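MAR1 Ribonuclease (Caenorhabditis elegans, PDB 2B34) acts as a ribonuclease, a hydrolase of the isochorismatase family. Local coordinates at the interface of chains A and B. Numbering follows the deposited sequence. Chains: chain A/B, MAR1 Ribonuclease.

The interface of chains A and B. Residues chain A 160, 162-163; chain B 112, 142-143, 146.
A:Glu162 and B:His112 meet tip to edge where the start of helix 161-169 of chain A faces helices 111-124 and 141-154 of chain B. The glutamate runs extended, with CG anti to the backbone N (chi1 -162°). Its CB passes B:Asp143 OD2 at 3.8 Å, CG comes near B:His112 NE2, and CD has B:His112 NE2 and B:Asp143 OD2 both on one side of it, the nitrogen at 3.6 Å. At the tip, A:Glu162 OE2 accepts a nearly straight hydrogen bond of 2.8 Å from B:His112 NE2; the oxygen lies in the imidazole plane, whereas the N-H reaches it from above the carboxylate, whose plane is turned 51° from the ring. A:Glu162 OE1 binds a water that also contacts B:Asp143 OD2, so a solvent molecule bridges the two carboxylates. B:Asp143 CB sits 3.5 Å over the centre of the B:His112 imidazole and backs one face. An alanine in place of A:Glu162 would probably leave B:His112 NE2 without its acceptor and the ring freer to turn. Alongside, A:Thr160 OG1 donates to B:Asp143 OD1 at 2.6 Å, approaching on the anti side, 28° out of the carboxylate plane. A second water ties B:Asp143 OD1 to the backbone N of A:Glu162, while A:Thr160 CG2 rests against B:Thr142 CG2 at 3.9 Å. This small, largely polar patch joins two subunits of the deposited tetramer and may help fix how they pair.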
loop_
_atom_site.group_PDB
_atom_site.type_symbol
_atom_site.label_atom_id
_atom_site.label_comp_id
_atom_site.label_asym_id
_atom_site.label_seq_id
_atom_site.Cartn_x
_atom_site.Cartn_y
_atom_site.Cartn_z
ATOM N N THR A 160 1.149 -10.262 11.971
ATOM C CA THR A 160 0.056 -11.108 12.448
ATOM C C THR A 160 0.495 -11.931 13.653
ATOM O O THR A 160 1.696 -12.090 13.906
ATOM C CB THR A 160 -0.484 -12.044 11.348
ATOM O OG1 THR A 160 0.588 -12.836 10.820
ATOM C CG2 THR A 160 -1.124 -11.245 10.220
ATOM N N GLU A 162 0.453 -15.210 14.382
ATOM C CA GLU A 162 1.293 -16.378 14.113
ATOM C C GLU A 162 2.693 -15.986 13.640
ATOM O O GLU A 162 3.683 -16.608 14.042
ATOM C CB GLU A 162 0.629 -17.344 13.127
ATOM C CG GLU A 162 1.246 -18.734 13.168
ATOM C CD GLU A 162 0.735 -19.650 12.078
ATOM O OE1 GLU A 162 -0.433 -20.081 12.153
ATOM O OE2 GLU A 162 1.517 -19.957 11.154
ATOM N N ALA A 163 2.771 -14.962 12.786
ATOM C CA ALA A 163 4.062 -14.411 12.369
ATOM C C ALA A 163 4.884 -13.969 13.583
ATOM O O ALA A 163 6.085 -14.232 13.654
ATOM C CB ALA A 163 3.868 -13.250 11.406
ATOM N N HIS B 112 5.031 -15.749 6.005
ATOM C CA HIS B 112 5.134 -14.991 7.254
ATOM C C HIS B 112 6.138 -15.570 8.250
ATOM O O HIS B 112 6.372 -14.983 9.308
ATOM C CB HIS B 112 3.751 -14.905 7.915
ATOM C CG HIS B 112 3.195 -16.234 8.330
ATOM N ND1 HIS B 112 2.894 -17.233 7.426
ATOM C CD2 HIS B 112 2.888 -16.729 9.553
ATOM C CE1 HIS B 112 2.433 -18.286 8.076
ATOM N NE2 HIS B 112 2.417 -18.005 9.367
ATOM N N THR B 142 -4.540 -14.322 5.615
ATOM C CA THR B 142 -4.147 -13.127 6.363
ATOM C C THR B 142 -2.637 -13.085 6.604
ATOM O O THR B 142 -2.005 -12.054 6.381
ATOM C CB THR B 142 -4.933 -13.000 7.691
ATOM O OG1 THR B 142 -6.340 -12.979 7.410
ATOM C CG2 THR B 142 -4.555 -11.719 8.436
ATOM N N ASP B 143 -2.072 -14.209 7.045
ATOM C CA ASP B 143 -0.629 -14.316 7.289
ATOM C C ASP B 143 0.164 -14.041 6.020
ATOM O O ASP B 143 1.160 -13.326 6.056
ATOM C CB ASP B 143 -0.265 -15.703 7.826
ATOM C CG ASP B 143 -0.655 -15.894 9.276
ATOM O OD1 ASP B 143 -0.721 -14.899 10.028
ATOM O OD2 ASP B 143 -0.888 -17.052 9.666
ATOM N N PHE B 146 -0.167 -10.122 4.924
ATOM C CA PHE B 146 0.628 -9.181 5.719
ATOM C C PHE B 146 2.118 -9.513 5.754
ATOM O O PHE B 146 2.946 -8.646 6.053
ATOM C CB PHE B 146 0.038 -9.012 7.123
ATOM C CG PHE B 146 -1.186 -8.139 7.146
ATOM C CD1 PHE B 146 -1.066 -6.759 7.266
ATOM C CD2 PHE B 146 -2.457 -8.695 7.001
ATOM C CE1 PHE B 146 -2.199 -5.939 7.269
ATOM C CE2 PHE B 146 -3.594 -7.884 6.995
ATOM C CZ PHE B 146 -3.462 -6.505 7.132
HETATM O O HOH W 1 2.097 -12.025 8.558
HETATM O O HOH W 2 -1.966 -15.164 12.411
HETATM O O HOH W 3 -2.129 -19.710 10.279
#